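Local coordinates for ORC1-type DNA replication protein 2 (Aeropyrum pernix, PDB 1W5T) that binds ATP and DNA, takes part in regulating DNA replication, and combines an AAA+ ATPase domain with a winged-helix domain, at residues N18-E23 / T72-S77; E159-L164 / E197-V202; I223-A228 / T235-R240; L311-L316 / G331-R336. All blocks are in the same frame, centred on the assembly; numbering follows the deposited sequence.

Contact 1. Residues N18-E23 / T72-S77; sequences NYIPPE and TVKRVS
Ile20, Pro21 and Pro22 of the 18-23 loop all meet one side chain of helix 65-82, that of Lys74. Tyr19, just before them, lies against Arg227 and Leu230 of helix 217-231 and touches the bound nucleotide. At Ile20 the chain meets the lysine. Ile20 and Lys74 run antiparallel past one another, and the branch methyl CG2 of Ile20 comes within 3.7 Å of Lys74 NZ. Pro21 then offers its backbone: its O lies 3.1 Å from Lys74 NZ, while Pro21 CB turns from the helix and its side chain touches Gln226 and the nucleotide. Pro22 adds its CA, 4.0 Å from Lys74 NZ, and its ring touches Leu230. The CA of Lys74 stands 9.7 Å from Pro22 CA; the lysine chain covers most of that distance, with CG anti to the backbone N (chi1 -171°), and a single bend at chi3 (82°) brings NZ to the loop. The contact therefore lays the N-terminal loop over the helix that follows the ATP-binding loop, with Ile20 close to Thr67. This is the edge of an AAA+ nucleotide site, where the N-terminal segment passes between the P-loop helix and the lid.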
# COMPACT_ATOMS: atom_id res chain seq x y z
N ASN A 18 4.92 -11.78 5.65
CA ASN A 18 6.11 -10.98 5.65
C ASN A 18 7.39 -11.68 5.20
O ASN A 18 8.50 -11.24 5.54
CB ASN A 18 6.31 -10.20 6.95
CG ASN A 18 6.00 -10.98 8.15
OD1 ASN A 18 6.65 -12.00 8.44
ND2 ASN A 18 5.00 -10.51 8.90
N TYR A 19 7.25 -12.74 4.41
CA TYR A 19 8.41 -13.28 3.77
C TYR A 19 8.86 -12.30 2.68
O TYR A 19 8.04 -11.84 1.88
CB TYR A 19 8.12 -14.65 3.17
CG TYR A 19 9.23 -15.18 2.32
CD1 TYR A 19 10.34 -15.82 2.90
CD2 TYR A 19 9.20 -15.03 0.93
CE1 TYR A 19 11.39 -16.33 2.10
CE2 TYR A 19 10.22 -15.53 0.12
CZ TYR A 19 11.31 -16.18 0.71
OH TYR A 19 12.33 -16.67 -0.09
N ILE A 20 10.15 -12.00 2.69
CA ILE A 20 10.80 -11.19 1.66
C ILE A 20 11.72 -12.08 0.83
O ILE A 20 12.61 -12.73 1.37
CB ILE A 20 11.67 -10.08 2.32
CG1 ILE A 20 10.84 -9.31 3.41
CG2 ILE A 20 12.22 -9.13 1.26
CD1 ILE A 20 9.69 -8.43 2.83
N PRO A 21 11.49 -12.15 -0.48
CA PRO A 21 12.30 -13.05 -1.30
C PRO A 21 13.75 -12.57 -1.35
O PRO A 21 13.96 -11.38 -1.15
CB PRO A 21 11.57 -13.05 -2.66
CG PRO A 21 10.62 -11.99 -2.61
CD PRO A 21 10.43 -11.49 -1.24
N PRO A 22 14.72 -13.47 -1.57
CA PRO A 22 16.15 -13.07 -1.59
C PRO A 22 16.49 -12.13 -2.77
O PRO A 22 17.50 -11.46 -2.73
CB PRO A 22 16.91 -14.39 -1.77
CG PRO A 22 15.91 -15.38 -2.33
CD PRO A 22 14.53 -14.91 -1.85
N GLU A 23 15.64 -12.10 -3.80
CA GLU A 23 15.80 -11.21 -4.96
C GLU A 23 14.45 -10.75 -5.42
O GLU A 23 13.47 -11.45 -5.19
CB GLU A 23 16.49 -11.95 -6.12
CG GLU A 23 18.02 -11.76 -6.11
CD GLU A 23 18.67 -11.97 -7.47
OE1 GLU A 23 18.01 -12.61 -8.33
OE2 GLU A 23 19.84 -11.49 -7.68
N THR A 72 14.43 -2.89 -0.39
CA THR A 72 15.32 -1.80 -0.77
C THR A 72 16.35 -1.49 0.33
O THR A 72 17.56 -1.32 0.08
CB THR A 72 14.47 -0.57 -1.04
OG1 THR A 72 13.78 -0.76 -2.26
CG2 THR A 72 15.34 0.63 -1.29
N VAL A 73 15.82 -1.40 1.55
CA VAL A 73 16.62 -1.09 2.70
C VAL A 73 17.62 -2.23 2.91
O VAL A 73 18.82 -2.00 3.22
CB VAL A 73 15.71 -0.85 3.92
CG1 VAL A 73 16.52 -0.82 5.20
CG2 VAL A 73 14.92 0.48 3.72
N LYS A 74 17.15 -3.45 2.70
CA LYS A 74 18.01 -4.62 2.76
C LYS A 74 19.17 -4.46 1.77
O LYS A 74 20.33 -4.62 2.17
CB LYS A 74 17.22 -5.92 2.54
CG LYS A 74 18.00 -7.20 2.79
CD LYS A 74 17.11 -8.45 2.57
CE LYS A 74 16.99 -8.87 1.06
NZ LYS A 74 15.80 -9.78 0.74
N ARG A 75 18.87 -4.10 0.53
CA ARG A 75 19.93 -3.81 -0.46
C ARG A 75 20.87 -2.68 -0.09
O ARG A 75 22.06 -2.80 -0.29
CB ARG A 75 19.33 -3.59 -1.86
CG ARG A 75 18.72 -4.91 -2.41
CD ARG A 75 19.76 -5.95 -2.78
NE ARG A 75 20.60 -5.42 -3.85
CZ ARG A 75 21.88 -4.99 -3.80
NH1 ARG A 75 22.64 -5.06 -2.70
NH2 ARG A 75 22.39 -4.50 -4.93
N VAL A 76 20.35 -1.56 0.41
CA VAL A 76 21.22 -0.48 0.85
C VAL A 76 22.25 -1.05 1.88
O VAL A 76 23.47 -0.88 1.74
CB VAL A 76 20.39 0.68 1.43
CG1 VAL A 76 21.28 1.72 2.07
CG2 VAL A 76 19.55 1.31 0.32
N SER A 77 21.75 -1.77 2.85
CA SER A 77 22.58 -2.43 3.85
C SER A 77 23.64 -3.39 3.27
O SER A 77 24.82 -3.30 3.66
CB SER A 77 21.70 -3.18 4.85
OG SER A 77 22.32 -3.27 6.12

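Contact 2. Residues E159-L164 / E197-V202; sequences EDLYTL and EKIPQV
Tyr162 and Gln201 make the polar side of this contact, although they are not hydrogen-bonded. The amide NE2 of Gln201 arrives at the edge of the phenol ring, near its plane, 3.3 Å from Tyr162 OH, but the angle there is poor. Ring and amide planes are turned 49° from each other, and the glutamine crosses the ring edge at a slant, its CB 3.5 Å from Tyr162 CE2. The apolar contacts lie deeper. Val202 CG1 approaches Tyr162 CD2 obliquely at 4.1 Å. Next to it the methyls Leu161 CD1 and Ile199 CD1 meet at 4.1 Å, their side chains crossing at about a right angle, and both residues also rest on Leu151 of helix 148-151. Tyr162 reaches over to the second segment because CG stands anti to the backbone N (chi1 -163°), which swings the ring across to Gln201 and Val202. In the second segment Ile199 lies at the junction of helix 190-198 and helix 200-203, and Val202 N bonds to Ile199 O at 2.8 Å. Replacing Tyr162 with an alanine would probably open a gap beside Val202 and leave the Gln201 side chain without the ring it crosses. Helix 158-165 is thus joined to this helical turn by shape and apolar cover, with directional polar bonding contributing little.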
# COMPACT_ATOMS: atom_id res chain seq x y z
N GLU A 159 4.69 20.16 13.43
CA GLU A 159 6.01 20.62 13.85
C GLU A 159 6.94 19.44 14.19
O GLU A 159 8.13 19.50 13.92
CB GLU A 159 5.85 21.55 15.05
CG GLU A 159 4.82 21.05 16.06
CD GLU A 159 3.45 21.71 15.93
OE1 GLU A 159 2.97 22.23 16.96
OE2 GLU A 159 2.85 21.72 14.83
N ASP A 160 6.37 18.37 14.75
CA ASP A 160 7.09 17.13 15.07
C ASP A 160 7.60 16.36 13.86
O ASP A 160 8.77 15.98 13.81
CB ASP A 160 6.20 16.21 15.89
CG ASP A 160 5.95 16.75 17.28
OD1 ASP A 160 6.80 17.53 17.78
OD2 ASP A 160 4.92 16.41 17.92
N LEU A 161 6.71 16.11 12.90
CA LEU A 161 7.07 15.45 11.65
C LEU A 161 8.20 16.24 11.02
O LEU A 161 9.14 15.70 10.44
CB LEU A 161 5.87 15.44 10.70
CG LEU A 161 4.74 14.44 10.93
CD1 LEU A 161 3.70 14.58 9.83
CD2 LEU A 161 5.26 13.02 11.01
N TYR A 162 8.07 17.55 11.17
CA TYR A 162 9.04 18.48 10.64
C TYR A 162 10.42 18.21 11.21
O TYR A 162 11.37 18.10 10.44
CB TYR A 162 8.59 19.88 11.00
CG TYR A 162 9.24 20.94 10.20
CD1 TYR A 162 10.60 21.26 10.39
CD2 TYR A 162 8.51 21.67 9.27
CE1 TYR A 162 11.20 22.26 9.68
CE2 TYR A 162 9.11 22.68 8.54
CZ TYR A 162 10.46 22.96 8.75
OH TYR A 162 11.11 23.96 8.04
N THR A 163 10.54 18.10 12.53
CA THR A 163 11.84 17.87 13.14
C THR A 163 12.36 16.46 12.81
O THR A 163 13.54 16.31 12.46
CB THR A 163 11.85 18.15 14.69
OG1 THR A 163 10.99 17.23 15.37
CG2 THR A 163 11.19 19.49 15.01
N LEU A 164 11.48 15.47 12.89
CA LEU A 164 11.79 14.09 12.49
C LEU A 164 12.36 14.00 11.08
O LEU A 164 13.40 13.41 10.87
CB LEU A 164 10.56 13.18 12.60
CG LEU A 164 10.78 11.74 12.12
CD1 LEU A 164 11.72 10.97 13.05
CD2 LEU A 164 9.48 10.98 11.89
N GLU A 197 -0.71 20.48 0.89
CA GLU A 197 -1.66 21.48 1.32
C GLU A 197 -1.46 21.88 2.79
O GLU A 197 -1.68 23.04 3.12
CB GLU A 197 -3.09 21.03 1.04
CG GLU A 197 -3.73 21.72 -0.18
CD GLU A 197 -5.05 22.43 0.14
OE1 GLU A 197 -5.71 22.08 1.15
OE2 GLU A 197 -5.44 23.33 -0.65
N LYS A 198 -1.03 20.94 3.64
CA LYS A 198 -0.94 21.21 5.07
C LYS A 198 0.47 21.51 5.56
O LYS A 198 0.65 22.41 6.37
CB LYS A 198 -1.59 20.11 5.91
CG LYS A 198 -0.71 19.53 7.04
CD LYS A 198 -1.50 19.29 8.37
CE LYS A 198 -0.58 18.85 9.55
NZ LYS A 198 -0.39 17.35 9.73
N ILE A 199 1.47 20.78 5.05
CA ILE A 199 2.87 20.92 5.47
C ILE A 199 3.93 20.94 4.33
O ILE A 199 4.86 20.15 4.35
CB ILE A 199 3.23 19.83 6.48
CG1 ILE A 199 2.64 18.48 6.03
CG2 ILE A 199 2.78 20.24 7.87
CD1 ILE A 199 3.24 17.25 6.71
N PRO A 200 3.81 21.86 3.38
CA PRO A 200 4.67 21.84 2.18
C PRO A 200 6.18 21.95 2.48
O PRO A 200 6.96 21.63 1.59
CB PRO A 200 4.21 23.06 1.40
CG PRO A 200 3.67 23.95 2.44
CD PRO A 200 2.91 23.02 3.36
N GLN A 201 6.55 22.38 3.69
CA GLN A 201 7.96 22.41 4.10
C GLN A 201 8.50 21.04 4.49
O GLN A 201 9.71 20.82 4.49
CB GLN A 201 8.19 23.41 5.23
CG GLN A 201 7.62 24.84 4.99
CD GLN A 201 8.37 25.93 5.78
OE1 GLN A 201 8.82 26.92 5.19
NE2 GLN A 201 8.54 25.74 7.10
N VAL A 202 7.62 20.11 4.84
CA VAL A 202 8.05 18.72 4.99
C VAL A 202 7.97 17.96 3.67
O VAL A 202 8.92 17.32 3.29
CB VAL A 202 7.46 17.98 6.25
CG1 VAL A 202 6.55 18.87 7.06
CG2 VAL A 202 6.81 16.63 5.92

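Contact 3. Residues I223-A228 / T235-R240; sequences ILEQRA and TVWEPR. With ANP (phosphoaminophosphonic acid-adenylate ester), chain D.
Trp237 faces helix 217-231 across this contact and meets Ala228 and Glu225 there. Just before it, Val236 is tied by backbone bonds to Leu281. CB of Trp237 is directed at the helix, and with CG standing between the backbone N and the carbonyl carbon (chi1 67°) the indole lies broadside to Ala228. The methyl CB of Ala228 sits over one face, 3.5 Å from the centroid of the five-membered ring and only 11° off its normal, a close CH-pi contact. At the far corner of the six-membered ring, Trp237 CH2 lies 4.1 Å from Glu225 CG; that approach is oblique, with the carboxylate plane 67° from the indole. A serine in place of Trp237 would probably leave the Ala228 methyl without its aromatic cover and open a gap beside the Glu225 stem. Farther on, Glu238 precedes helix 239-249 at its N-cap position, and its OE2 forms a salt bridge of 3.0 Å with Arg240 NH2. The other flank of helix 217-231 serves the nucleotide. Arg227, an ATP-binding residue, donates from NH2 to ANP O2' at 2.8 Å and to ANP N3 at 3.0 Å, gripping ribose and base with one nitrogen, while Ile223 CD1 packs against the adenine at 3.8 Å from ANP C6. The Trp237 side is thus apolar and without directed bonds, whereas the Arg227 side reads the nucleotide through hydrogen bonds.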
# COMPACT_ATOMS: atom_id res chain seq x y z
N ILE A 223 5.88 -13.54 -10.31
CA ILE A 223 5.89 -13.60 -8.83
C ILE A 223 5.54 -14.99 -8.27
O ILE A 223 6.18 -15.45 -7.32
CB ILE A 223 5.02 -12.47 -8.19
CG1 ILE A 223 5.62 -11.10 -8.56
CG2 ILE A 223 4.87 -12.71 -6.65
CD1 ILE A 223 4.66 -9.85 -8.29
N LEU A 224 4.58 -15.67 -8.88
CA LEU A 224 4.18 -16.99 -8.44
C LEU A 224 5.28 -18.02 -8.75
O LEU A 224 5.54 -18.97 -7.98
CB LEU A 224 2.84 -17.40 -9.07
CG LEU A 224 1.64 -16.55 -8.63
CD1 LEU A 224 0.39 -16.84 -9.47
CD2 LEU A 224 1.37 -16.69 -7.13
N GLU A 225 5.95 -17.79 -9.86
CA GLU A 225 6.97 -18.74 -10.27
C GLU A 225 8.17 -18.79 -9.30
O GLU A 225 8.64 -19.87 -8.98
CB GLU A 225 7.40 -18.51 -11.72
CG GLU A 225 8.58 -19.35 -12.12
CD GLU A 225 9.10 -18.96 -13.50
OE1 GLU A 225 8.97 -19.76 -14.45
OE2 GLU A 225 9.65 -17.86 -13.65
N GLN A 226 8.60 -17.61 -8.84
CA GLN A 226 9.55 -17.45 -7.77
C GLN A 226 9.06 -18.04 -6.43
O GLN A 226 9.82 -18.72 -5.76
CB GLN A 226 9.93 -15.96 -7.62
CG GLN A 226 10.91 -15.65 -6.51
CD GLN A 226 11.21 -14.17 -6.39
OE1 GLN A 226 10.28 -13.34 -6.31
NE2 GLN A 226 12.51 -13.81 -6.38
N ARG A 227 7.80 -17.83 -6.04
CA ARG A 227 7.31 -18.53 -4.84
C ARG A 227 7.33 -20.09 -5.01
O ARG A 227 7.77 -20.83 -4.12
CB ARG A 227 5.92 -18.05 -4.41
CG ARG A 227 5.84 -16.69 -3.72
CD ARG A 227 7.09 -16.18 -2.95
NE ARG A 227 7.03 -14.74 -2.91
CZ ARG A 227 6.64 -14.02 -1.87
NH1 ARG A 227 6.33 -14.62 -0.70
NH2 ARG A 227 6.59 -12.68 -1.99
N ALA A 228 6.87 -20.59 -6.14
CA ALA A 228 6.94 -22.04 -6.36
C ALA A 228 8.39 -22.57 -6.21
O ALA A 228 8.67 -23.42 -5.34
CB ALA A 228 6.38 -22.41 -7.69
N THR A 235 8.50 -31.04 -8.14
CA THR A 235 7.62 -31.97 -8.88
C THR A 235 6.13 -31.57 -8.77
O THR A 235 5.26 -32.01 -9.56
CB THR A 235 7.83 -33.41 -8.38
OG1 THR A 235 7.70 -33.47 -6.96
CG2 THR A 235 9.30 -33.84 -8.61
N VAL A 236 5.88 -30.68 -7.82
CA VAL A 236 4.55 -30.37 -7.37
C VAL A 236 3.78 -29.49 -8.34
O VAL A 236 2.55 -29.55 -8.39
CB VAL A 236 4.68 -29.73 -5.98
CG1 VAL A 236 3.66 -28.62 -5.74
CG2 VAL A 236 4.67 -30.81 -4.89
N TRP A 237 4.48 -28.70 -9.14
CA TRP A 237 3.82 -27.65 -9.93
C TRP A 237 4.26 -27.60 -11.36
O TRP A 237 5.32 -28.05 -11.72
CB TRP A 237 4.04 -26.28 -9.30
CG TRP A 237 5.47 -25.82 -9.36
CD1 TRP A 237 6.50 -26.17 -8.49
CD2 TRP A 237 6.05 -24.95 -10.33
NE1 TRP A 237 7.66 -25.56 -8.89
CE2 TRP A 237 7.42 -24.80 -10.00
CE3 TRP A 237 5.55 -24.25 -11.43
CZ2 TRP A 237 8.31 -23.97 -10.74
CZ3 TRP A 237 6.46 -23.44 -12.19
CH2 TRP A 237 7.81 -23.32 -11.83
N GLU A 238 3.43 -26.98 -12.16
CA GLU A 238 3.64 -26.79 -13.56
C GLU A 238 3.31 -25.33 -13.86
O GLU A 238 2.43 -24.79 -13.20
CB GLU A 238 2.60 -27.63 -14.25
CG GLU A 238 3.05 -28.31 -15.48
CD GLU A 238 3.57 -29.68 -15.26
OE1 GLU A 238 4.63 -29.80 -14.56
OE2 GLU A 238 2.92 -30.61 -15.84
N PRO A 239 3.98 -24.71 -14.84
CA PRO A 239 3.62 -23.36 -15.29
C PRO A 239 2.13 -23.08 -15.38
O PRO A 239 1.73 -22.04 -14.88
CB PRO A 239 4.28 -23.27 -16.69
CG PRO A 239 5.59 -24.05 -16.47
CD PRO A 239 5.15 -25.23 -15.60
N ARG A 240 1.35 -23.98 -15.98
CA ARG A 240 -0.06 -23.72 -16.28
C ARG A 240 -0.89 -23.56 -15.04
O ARG A 240 -1.87 -22.79 -15.06
CB ARG A 240 -0.69 -24.83 -17.13
CG ARG A 240 -0.28 -26.23 -16.74
CD ARG A 240 -0.84 -27.25 -17.71
NE ARG A 240 -0.25 -28.54 -17.51
CZ ARG A 240 -0.70 -29.54 -16.74
NH1 ARG A 240 -1.84 -29.51 -16.03
NH2 ARG A 240 0.05 -30.63 -16.73
PG ANP D . -1.45 -3.50 1.46
O1G ANP D . -2.43 -4.46 2.27
O2G ANP D . -0.56 -2.72 2.52
O3G ANP D . -2.21 -2.49 0.50
PB ANP D . 1.12 -3.99 0.02
O1B ANP D . 2.05 -3.33 1.12
O2B ANP D . 0.92 -2.97 -1.14
N3B ANP D . -0.38 -4.55 0.63
PA ANP D . 2.88 -6.27 0.08
O1A ANP D . 4.36 -5.69 -0.04
O2A ANP D . 2.56 -6.54 1.61
O3A ANP D . 1.79 -5.31 -0.64
O5' ANP D . 2.73 -7.58 -0.84
C5' ANP D . 1.67 -8.55 -0.92
C4' ANP D . 2.35 -9.91 -1.10
O4' ANP D . 2.94 -10.01 -2.40
C3' ANP D . 3.52 -10.12 -0.14
O3' ANP D . 3.58 -11.48 0.17
C2' ANP D . 4.76 -9.75 -0.95
O2' ANP D . 5.99 -10.32 -0.52
C1' ANP D . 4.35 -10.22 -2.34
N9 ANP D . 4.92 -9.35 -3.36
C8 ANP D . 4.43 -8.11 -3.72
N7 ANP D . 5.18 -7.54 -4.70
C5 ANP D . 6.15 -8.41 -5.03
C6 ANP D . 7.32 -8.55 -5.95
N6 ANP D . 7.66 -7.58 -6.85
N1 ANP D . 8.09 -9.67 -5.89
C2 ANP D . 7.85 -10.66 -5.05
N3 ANP D . 6.83 -10.66 -4.15
C4 ANP D . 5.96 -9.54 -4.13

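Contact 4. Residues L311-L316 / G331-R336; sequences LIILRL and GLLRQR
Leu316 gives this helix pair its largest share of buried surface, followed by Leu333 and Arg336. CB of Leu316 is directed at the second helix, and the residue divides its contacts between two partners. Its CB lies 4.1 Å from Leu333 CD1, while both branch methyls reach the last turn of the segment: Leu316 CD1 is 3.8 Å from Arg336 O, and Leu316 CD2 is 4.1 Å from Arg336 CB. Leu333 leaves its helix obliquely, but with CG anti to the backbone N (chi1 -171°) its two methyls swing across the gap. CD1 takes Leu316, and Leu333 CD2 lies 4.5 Å from Ile313 CG2, a looser touch one turn back along the first helix. Beyond the pair, Leu333 and Ile313 both pack on helix 352-364, which closes this side of the core. Arg336 contributes the foot of its side chain and its carbonyl; the chain then runs extended from CG to NE and also touches Met325. The short axes come no nearer than 10.4 Å, at 123° between their N-to-C directions, so the helices run steeply across each other and Leu316 and Leu333 meet between them. Their closest CA atoms, those of Leu316 and Arg336, are 7.4 Å apart. Three helices wrapped round such an apolar core, 308-322, 330-345 and 352-364, beside a small antiparallel sheet, are the mark of the winged-helix fold.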
# COMPACT_ATOMS: atom_id res chain seq x y z
N LEU A 311 -22.73 8.28 -2.28
CA LEU A 311 -23.07 6.88 -2.07
C LEU A 311 -24.25 6.44 -2.96
O LEU A 311 -24.26 5.33 -3.50
CB LEU A 311 -23.41 6.69 -0.58
CG LEU A 311 -22.46 6.14 0.50
CD1 LEU A 311 -21.03 6.05 0.07
CD2 LEU A 311 -22.59 6.93 1.82
N ILE A 312 -25.25 7.32 -3.11
CA ILE A 312 -26.35 7.07 -4.04
C ILE A 312 -25.87 6.92 -5.51
O ILE A 312 -26.33 6.05 -6.24
CB ILE A 312 -27.48 8.15 -3.89
CG1 ILE A 312 -28.21 7.97 -2.58
CG2 ILE A 312 -28.50 8.02 -4.99
CD1 ILE A 312 -28.62 9.28 -1.97
N ILE A 313 -24.95 7.76 -5.92
CA ILE A 313 -24.39 7.74 -7.26
C ILE A 313 -23.50 6.52 -7.49
O ILE A 313 -23.60 5.84 -8.56
CB ILE A 313 -23.62 9.04 -7.54
CG1 ILE A 313 -24.58 10.24 -7.36
CG2 ILE A 313 -23.03 8.99 -8.95
CD1 ILE A 313 -23.86 11.64 -7.17
N LEU A 314 -22.66 6.23 -6.50
CA LEU A 314 -21.88 5.00 -6.53
C LEU A 314 -22.76 3.75 -6.71
O LEU A 314 -22.49 2.88 -7.55
CB LEU A 314 -20.98 4.87 -5.29
CG LEU A 314 -20.00 3.69 -5.28
CD1 LEU A 314 -19.16 3.69 -6.55
CD2 LEU A 314 -19.06 3.72 -4.05
N ARG A 315 -23.82 3.68 -5.93
CA ARG A 315 -24.78 2.59 -6.02
C ARG A 315 -25.35 2.44 -7.43
O ARG A 315 -25.41 1.34 -7.97
CB ARG A 315 -25.91 2.77 -5.00
CG ARG A 315 -26.65 1.48 -4.73
CD ARG A 315 -28.14 1.60 -4.75
NE ARG A 315 -28.77 0.53 -3.98
CZ ARG A 315 -29.42 -0.50 -4.52
NH1 ARG A 315 -29.96 -1.41 -3.73
NH2 ARG A 315 -29.53 -0.64 -5.84
N LEU A 316 -25.74 3.56 -8.02
CA LEU A 316 -26.38 3.53 -9.31
C LEU A 316 -25.42 3.06 -10.40
O LEU A 316 -25.78 2.26 -11.26
CB LEU A 316 -26.97 4.89 -9.64
CG LEU A 316 -28.21 5.36 -8.88
CD1 LEU A 316 -28.30 6.85 -9.04
CD2 LEU A 316 -29.51 4.67 -9.36
N GLY A 331 -26.06 11.42 -19.07
CA GLY A 331 -27.46 11.79 -19.14
C GLY A 331 -28.35 10.87 -18.35
O GLY A 331 -29.06 11.33 -17.46
N LEU A 332 -28.32 9.59 -18.68
CA LEU A 332 -29.04 8.55 -17.95
C LEU A 332 -28.67 8.51 -16.45
O LEU A 332 -29.56 8.36 -15.59
CB LEU A 332 -28.76 7.17 -18.58
CG LEU A 332 -29.81 6.08 -18.89
CD1 LEU A 332 -29.23 4.69 -18.70
CD2 LEU A 332 -31.15 6.20 -18.16
N LEU A 333 -27.39 8.62 -16.13
CA LEU A 333 -26.97 8.60 -14.74
C LEU A 333 -27.71 9.66 -13.93
O LEU A 333 -28.34 9.34 -12.91
CB LEU A 333 -25.44 8.72 -14.62
CG LEU A 333 -24.78 8.50 -13.25
CD1 LEU A 333 -25.27 7.23 -12.52
CD2 LEU A 333 -23.28 8.49 -13.37
N ARG A 334 -27.65 10.91 -14.41
CA ARG A 334 -28.36 12.04 -13.83
C ARG A 334 -29.85 11.74 -13.66
O ARG A 334 -30.43 11.97 -12.58
CB ARG A 334 -28.16 13.30 -14.70
CG ARG A 334 -28.69 14.61 -14.10
CD ARG A 334 -28.31 14.88 -12.62
NE ARG A 334 -29.23 15.83 -11.99
CZ ARG A 334 -29.00 16.50 -10.86
NH1 ARG A 334 -29.90 17.33 -10.37
NH2 ARG A 334 -27.88 16.33 -10.20
N GLN A 335 -30.47 11.21 -14.72
CA GLN A 335 -31.90 10.84 -14.68
C GLN A 335 -32.19 9.88 -13.53
O GLN A 335 -33.01 10.18 -12.65
CB GLN A 335 -32.33 10.20 -15.99
CG GLN A 335 -33.58 10.77 -16.61
CD GLN A 335 -33.71 10.36 -18.07
OE1 GLN A 335 -34.80 9.95 -18.52
NE2 GLN A 335 -32.60 10.46 -18.83
N ARG A 336 -31.49 8.75 -13.53
CA ARG A 336 -31.59 7.76 -12.46
C ARG A 336 -31.26 8.30 -11.07
O ARG A 336 -31.81 7.84 -10.08
CB ARG A 336 -30.69 6.57 -12.76
CG ARG A 336 -31.19 5.66 -13.88
CD ARG A 336 -30.32 4.46 -14.11
NE ARG A 336 -30.69 3.76 -15.33
CZ ARG A 336 -30.13 2.63 -15.76
NH1 ARG A 336 -30.56 2.08 -16.89
NH2 ARG A 336 -29.14 2.05 -15.07

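Contacts 1 and 3 work round the same nucleotide, and they touch: Glu23 O lies 2.8 Å from Gln226 NE2, a probable hydrogen bond, and Tyr19 CD2 packs 3.3 Å from Arg227 NH1. Their centres are 21 Å apart, contact 1 joining the N-terminal loop to the P-loop helix and contact 3 belonging to the lid. Contact 2 joins helices of the ATPase domain apart from the nucleotide, 29 Å from contact 1 and 46 Å from contact 3 between centres. Contact 4 joins two helices of the winged-helix domain, likewise apart from the nucleotide, its centre 46, 40 and 44 Å from those of contacts 1, 2 and 3.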